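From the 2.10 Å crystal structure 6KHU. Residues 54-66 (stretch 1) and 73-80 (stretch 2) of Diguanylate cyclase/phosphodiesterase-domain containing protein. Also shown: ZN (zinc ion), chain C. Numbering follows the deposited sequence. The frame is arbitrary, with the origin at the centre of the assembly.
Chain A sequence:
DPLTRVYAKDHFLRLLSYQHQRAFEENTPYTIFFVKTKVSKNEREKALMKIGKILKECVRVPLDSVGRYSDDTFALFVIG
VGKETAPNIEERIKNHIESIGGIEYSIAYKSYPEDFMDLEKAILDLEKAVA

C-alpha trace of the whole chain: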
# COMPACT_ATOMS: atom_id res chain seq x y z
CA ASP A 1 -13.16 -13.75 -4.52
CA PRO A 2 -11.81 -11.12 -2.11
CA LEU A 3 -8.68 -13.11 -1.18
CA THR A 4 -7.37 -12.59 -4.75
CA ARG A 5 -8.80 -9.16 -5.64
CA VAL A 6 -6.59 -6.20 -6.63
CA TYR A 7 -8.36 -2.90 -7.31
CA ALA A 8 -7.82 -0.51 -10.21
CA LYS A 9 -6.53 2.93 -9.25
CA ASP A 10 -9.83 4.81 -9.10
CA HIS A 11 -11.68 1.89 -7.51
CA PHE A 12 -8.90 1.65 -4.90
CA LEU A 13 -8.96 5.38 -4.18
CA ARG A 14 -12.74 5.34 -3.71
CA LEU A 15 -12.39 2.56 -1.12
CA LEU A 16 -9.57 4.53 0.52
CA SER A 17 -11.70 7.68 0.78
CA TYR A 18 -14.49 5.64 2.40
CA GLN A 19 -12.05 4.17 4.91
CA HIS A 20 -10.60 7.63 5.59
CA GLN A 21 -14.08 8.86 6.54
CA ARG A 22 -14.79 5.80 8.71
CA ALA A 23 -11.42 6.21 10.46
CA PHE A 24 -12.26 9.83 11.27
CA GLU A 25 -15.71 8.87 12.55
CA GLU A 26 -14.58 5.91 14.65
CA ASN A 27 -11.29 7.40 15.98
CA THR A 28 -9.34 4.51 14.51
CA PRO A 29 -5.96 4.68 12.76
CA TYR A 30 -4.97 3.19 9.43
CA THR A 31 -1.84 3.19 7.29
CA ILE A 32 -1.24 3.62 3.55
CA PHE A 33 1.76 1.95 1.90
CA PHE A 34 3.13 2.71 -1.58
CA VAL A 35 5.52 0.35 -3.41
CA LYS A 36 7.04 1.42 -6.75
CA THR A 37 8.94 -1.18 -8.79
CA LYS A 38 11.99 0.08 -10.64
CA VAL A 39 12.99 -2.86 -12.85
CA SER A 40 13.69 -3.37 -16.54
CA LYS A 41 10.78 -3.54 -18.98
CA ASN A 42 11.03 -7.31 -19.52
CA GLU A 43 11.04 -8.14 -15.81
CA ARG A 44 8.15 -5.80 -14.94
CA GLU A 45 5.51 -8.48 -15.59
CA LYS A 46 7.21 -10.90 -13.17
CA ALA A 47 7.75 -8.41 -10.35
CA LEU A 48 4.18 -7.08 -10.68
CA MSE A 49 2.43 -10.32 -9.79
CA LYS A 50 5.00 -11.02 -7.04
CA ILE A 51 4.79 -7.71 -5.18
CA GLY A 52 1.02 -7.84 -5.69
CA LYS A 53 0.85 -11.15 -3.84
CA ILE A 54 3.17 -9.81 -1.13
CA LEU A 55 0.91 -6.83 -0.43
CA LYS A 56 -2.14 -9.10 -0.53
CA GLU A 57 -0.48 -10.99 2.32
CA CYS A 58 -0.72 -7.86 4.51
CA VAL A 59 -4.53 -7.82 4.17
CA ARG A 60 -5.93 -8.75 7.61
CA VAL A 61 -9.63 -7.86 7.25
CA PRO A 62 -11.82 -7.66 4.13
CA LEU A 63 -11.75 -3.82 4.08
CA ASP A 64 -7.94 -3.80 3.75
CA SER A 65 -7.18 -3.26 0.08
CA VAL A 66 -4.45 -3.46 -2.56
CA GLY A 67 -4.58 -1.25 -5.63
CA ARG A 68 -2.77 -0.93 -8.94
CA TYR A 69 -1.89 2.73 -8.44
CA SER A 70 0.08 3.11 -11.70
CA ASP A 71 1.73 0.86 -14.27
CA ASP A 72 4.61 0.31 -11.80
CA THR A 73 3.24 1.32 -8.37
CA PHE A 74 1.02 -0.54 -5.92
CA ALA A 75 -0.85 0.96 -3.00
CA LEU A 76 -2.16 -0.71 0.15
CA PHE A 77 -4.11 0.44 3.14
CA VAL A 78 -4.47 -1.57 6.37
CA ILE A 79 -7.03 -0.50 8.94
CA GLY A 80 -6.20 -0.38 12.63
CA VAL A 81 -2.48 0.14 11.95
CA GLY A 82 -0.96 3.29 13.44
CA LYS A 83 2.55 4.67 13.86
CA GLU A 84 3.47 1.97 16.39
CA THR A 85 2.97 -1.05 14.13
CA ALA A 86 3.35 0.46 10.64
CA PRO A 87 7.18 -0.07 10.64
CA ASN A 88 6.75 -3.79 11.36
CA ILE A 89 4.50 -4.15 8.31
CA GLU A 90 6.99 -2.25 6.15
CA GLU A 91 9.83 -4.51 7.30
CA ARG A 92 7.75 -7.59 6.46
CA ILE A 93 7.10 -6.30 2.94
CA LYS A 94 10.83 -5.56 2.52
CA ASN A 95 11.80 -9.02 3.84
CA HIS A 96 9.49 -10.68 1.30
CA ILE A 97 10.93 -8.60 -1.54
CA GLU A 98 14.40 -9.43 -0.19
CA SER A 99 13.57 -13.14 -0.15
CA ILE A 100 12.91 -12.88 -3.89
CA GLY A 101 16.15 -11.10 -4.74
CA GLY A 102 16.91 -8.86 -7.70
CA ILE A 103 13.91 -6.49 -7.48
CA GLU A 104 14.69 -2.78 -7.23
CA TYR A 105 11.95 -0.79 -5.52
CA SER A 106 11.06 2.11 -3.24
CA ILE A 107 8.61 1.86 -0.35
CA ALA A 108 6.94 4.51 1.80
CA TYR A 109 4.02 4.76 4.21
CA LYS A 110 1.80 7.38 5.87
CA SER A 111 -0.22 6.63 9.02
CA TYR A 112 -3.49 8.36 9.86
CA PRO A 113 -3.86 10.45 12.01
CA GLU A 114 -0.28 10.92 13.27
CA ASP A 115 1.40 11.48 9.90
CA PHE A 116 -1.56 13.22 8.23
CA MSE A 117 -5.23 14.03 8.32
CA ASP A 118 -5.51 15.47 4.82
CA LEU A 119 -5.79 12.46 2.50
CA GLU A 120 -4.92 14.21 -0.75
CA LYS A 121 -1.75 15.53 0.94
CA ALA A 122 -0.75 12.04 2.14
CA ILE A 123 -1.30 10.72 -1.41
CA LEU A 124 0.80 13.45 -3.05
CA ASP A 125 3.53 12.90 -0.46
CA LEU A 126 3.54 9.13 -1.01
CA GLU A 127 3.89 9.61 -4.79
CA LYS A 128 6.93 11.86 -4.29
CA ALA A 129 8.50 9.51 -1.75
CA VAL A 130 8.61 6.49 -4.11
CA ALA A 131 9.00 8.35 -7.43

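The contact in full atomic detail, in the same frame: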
# COMPACT_ATOMS: atom_id res chain seq x y z
N ILE A 54 2.56 -10.16 -2.41
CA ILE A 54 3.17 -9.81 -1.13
C ILE A 54 2.29 -8.83 -0.37
O ILE A 54 2.04 -8.99 0.83
CB ILE A 54 4.58 -9.24 -1.35
CG1 ILE A 54 5.58 -10.34 -1.74
CG2 ILE A 54 5.05 -8.46 -0.11
CD1 ILE A 54 6.91 -9.79 -2.23
N LEU A 55 1.79 -7.81 -1.07
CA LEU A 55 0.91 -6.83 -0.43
C LEU A 55 -0.43 -7.45 -0.06
O LEU A 55 -1.02 -7.09 0.96
CB LEU A 55 0.70 -5.62 -1.34
CG LEU A 55 1.98 -4.82 -1.56
CD1 LEU A 55 1.74 -3.80 -2.63
CD2 LEU A 55 2.45 -4.17 -0.27
N LYS A 56 -0.93 -8.36 -0.90
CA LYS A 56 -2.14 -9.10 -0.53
C LYS A 56 -1.96 -9.84 0.79
O LYS A 56 -2.92 -9.99 1.55
CB LYS A 56 -2.51 -10.10 -1.63
CG LYS A 56 -3.38 -9.54 -2.74
CD LYS A 56 -4.62 -8.83 -2.19
CE LYS A 56 -5.58 -9.78 -1.49
NZ LYS A 56 -6.99 -9.27 -1.51
N GLU A 57 -0.74 -10.29 1.07
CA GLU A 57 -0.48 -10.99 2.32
C GLU A 57 -0.70 -10.10 3.54
O GLU A 57 -1.03 -10.61 4.62
CB GLU A 57 0.96 -11.53 2.33
CG GLU A 57 1.18 -12.63 3.34
CD GLU A 57 2.60 -13.15 3.34
OE1 GLU A 57 3.08 -13.54 4.42
OE2 GLU A 57 3.23 -13.18 2.25
N CYS A 58 -0.50 -8.79 3.39
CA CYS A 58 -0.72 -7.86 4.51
C CYS A 58 -2.19 -7.65 4.84
O CYS A 58 -2.49 -7.06 5.89
CB CYS A 58 -0.12 -6.49 4.20
SG CYS A 58 1.62 -6.52 3.76
N VAL A 59 -3.10 -8.04 3.96
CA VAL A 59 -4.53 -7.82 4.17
C VAL A 59 -5.00 -8.68 5.35
O VAL A 59 -4.96 -9.91 5.28
CB VAL A 59 -5.31 -8.15 2.89
CG1 VAL A 59 -6.82 -8.29 3.16
CG2 VAL A 59 -5.04 -7.09 1.83
N ARG A 60 -5.45 -8.03 6.43
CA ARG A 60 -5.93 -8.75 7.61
C ARG A 60 -7.45 -8.84 7.69
O ARG A 60 -7.97 -9.82 8.23
CB ARG A 60 -5.45 -8.09 8.90
CG ARG A 60 -4.08 -7.47 8.91
CD ARG A 60 -3.89 -6.69 10.23
NE ARG A 60 -4.73 -7.25 11.29
CZ ARG A 60 -5.77 -6.64 11.85
NH1 ARG A 60 -6.12 -5.43 11.45
NH2 ARG A 60 -6.48 -7.23 12.81
N VAL A 61 -8.17 -7.83 7.23
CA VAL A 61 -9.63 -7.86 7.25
C VAL A 61 -10.13 -7.49 5.87
O VAL A 61 -9.38 -6.90 5.07
CB VAL A 61 -10.20 -6.94 8.35
CG1 VAL A 61 -9.71 -7.40 9.72
CG2 VAL A 61 -9.80 -5.48 8.11
N PRO A 62 -11.37 -7.85 5.52
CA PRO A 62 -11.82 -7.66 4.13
C PRO A 62 -11.77 -6.22 3.62
O PRO A 62 -11.63 -6.02 2.40
CB PRO A 62 -13.26 -8.19 4.17
CG PRO A 62 -13.25 -9.22 5.25
CD PRO A 62 -12.33 -8.64 6.30
N LEU A 63 -11.84 -5.22 4.50
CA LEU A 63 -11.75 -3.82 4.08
C LEU A 63 -10.34 -3.43 3.64
O LEU A 63 -10.17 -2.53 2.80
CB LEU A 63 -12.21 -2.90 5.22
CG LEU A 63 -13.54 -2.14 5.21
CD1 LEU A 63 -14.55 -2.68 4.24
CD2 LEU A 63 -14.12 -2.08 6.63
N ASP A 64 -9.30 -4.06 4.21
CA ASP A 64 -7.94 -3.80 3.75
C ASP A 64 -7.84 -4.07 2.25
O ASP A 64 -8.42 -5.03 1.74
CB ASP A 64 -6.95 -4.69 4.50
CG ASP A 64 -6.93 -4.44 6.00
OD1 ASP A 64 -7.32 -3.35 6.47
OD2 ASP A 64 -6.48 -5.35 6.72
N SER A 65 -7.11 -3.21 1.53
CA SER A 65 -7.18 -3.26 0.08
C SER A 65 -5.82 -2.99 -0.57
O SER A 65 -5.03 -2.18 -0.08
CB SER A 65 -8.21 -2.25 -0.50
OG SER A 65 -9.44 -2.28 0.21
N VAL A 66 -5.61 -3.64 -1.70
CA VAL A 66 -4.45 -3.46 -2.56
C VAL A 66 -4.93 -2.89 -3.89
O VAL A 66 -5.90 -3.39 -4.48
CB VAL A 66 -3.71 -4.79 -2.80
CG1 VAL A 66 -2.48 -4.58 -3.67
CG2 VAL A 66 -3.37 -5.45 -1.49
N THR A 73 3.37 1.04 -9.79
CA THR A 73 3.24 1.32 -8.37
C THR A 73 2.01 0.61 -7.83
O THR A 73 0.95 0.62 -8.46
CB THR A 73 3.13 2.83 -8.09
OG1 THR A 73 4.31 3.50 -8.57
CG2 THR A 73 3.00 3.10 -6.60
N PHE A 74 2.16 -0.04 -6.67
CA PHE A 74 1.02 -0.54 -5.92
C PHE A 74 0.76 0.35 -4.72
O PHE A 74 1.68 0.98 -4.18
CB PHE A 74 1.25 -1.97 -5.42
CG PHE A 74 1.15 -3.02 -6.48
CD1 PHE A 74 -0.08 -3.51 -6.87
CD2 PHE A 74 2.30 -3.54 -7.06
CE1 PHE A 74 -0.17 -4.51 -7.85
CE2 PHE A 74 2.23 -4.54 -8.04
CZ PHE A 74 0.98 -5.02 -8.43
N ALA A 75 -0.49 0.36 -4.28
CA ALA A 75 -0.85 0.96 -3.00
C ALA A 75 -1.58 -0.07 -2.15
O ALA A 75 -2.16 -1.04 -2.66
CB ALA A 75 -1.69 2.22 -3.19
N LEU A 76 -1.54 0.15 -0.84
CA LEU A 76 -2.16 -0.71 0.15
C LEU A 76 -2.60 0.16 1.31
O LEU A 76 -1.86 1.06 1.73
CB LEU A 76 -1.18 -1.79 0.65
CG LEU A 76 -1.48 -2.51 1.96
CD1 LEU A 76 -2.54 -3.61 1.75
CD2 LEU A 76 -0.19 -3.11 2.55
N PHE A 77 -3.79 -0.10 1.83
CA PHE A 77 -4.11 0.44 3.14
C PHE A 77 -4.59 -0.68 4.06
O PHE A 77 -5.25 -1.62 3.62
CB PHE A 77 -5.13 1.61 3.08
CG PHE A 77 -6.52 1.25 2.59
CD1 PHE A 77 -7.46 0.73 3.47
CD2 PHE A 77 -6.89 1.51 1.28
CE1 PHE A 77 -8.74 0.44 3.04
CE2 PHE A 77 -8.18 1.22 0.83
CZ PHE A 77 -9.11 0.69 1.71
N VAL A 78 -4.21 -0.56 5.34
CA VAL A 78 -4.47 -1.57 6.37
C VAL A 78 -5.10 -0.85 7.56
O VAL A 78 -4.49 0.04 8.16
CB VAL A 78 -3.18 -2.31 6.78
CG1 VAL A 78 -2.67 -3.18 5.63
CG2 VAL A 78 -2.08 -1.34 7.16
N ILE A 79 -6.32 -1.22 7.90
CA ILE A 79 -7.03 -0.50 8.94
C ILE A 79 -6.53 -0.96 10.30
O ILE A 79 -6.09 -2.11 10.48
CB ILE A 79 -8.56 -0.67 8.80
CG1 ILE A 79 -8.97 -2.07 9.23
CG2 ILE A 79 -9.01 -0.39 7.34
CD1 ILE A 79 -9.56 -2.11 10.63
N GLY A 80 -6.62 -0.06 11.28
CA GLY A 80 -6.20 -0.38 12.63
C GLY A 80 -4.71 -0.30 12.85
O GLY A 80 -4.25 -0.59 13.96
ZN ZN C . 4.90 -14.33 4.07
O HOH W 1 -6.03 -4.59 9.17

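Residues 73-79 of stretch 2 form a strand that pairs antiparallel with Ser 65 and Val 66, while the helix and loop of stretch 1 pack against its side chains. Phe 74 points toward stretch 1; Phe 74 CB lies 3.4 Å from Leu 55 CD1, and Phe 74 CD1 is 4.1 Å from Val 66 CG1. Ala 75 points away, so it contributes backbone: Ala 75 O receives a CA-H...O contact from Val 66 CA at 3.3 Å.

Leu 76 buries the most area. Its branched end fits an apolar pocket: Leu 76 CD1 is 3.8 Å from Val 66 CG2; Leu 76 CD2 is 3.8 Å from Cys 58 CB and 4.0 Å from Leu 55 CD2.

Phe 77 N donates to Ser 65 O (3.1 Å), and Ser 65 N donates to Phe 77 O (3.2 Å). Both side chains lie on the same sheet face, so Phe 77 CZ comes within 3.3 Å of Ser 65 OG. Ser 65 OG donates to Leu 63 O (2.7 Å).

Ile 79 N donates to Asp 64 OD1 (2.8 Å, nearly linear). Asp 64 OD2 accepts from Arg 60 N (2.9 Å) and Val 61 N (3.0 Å), so one carboxylate ties loop to strand. Ile 79 CG1 meets Val 61 CG2 at 3.7 Å. Water 1 bridges Ile 79 O, Asp 64 OD2 and Arg 60 NH1. Gly 80 has a positive phi (80°), which favours glycine.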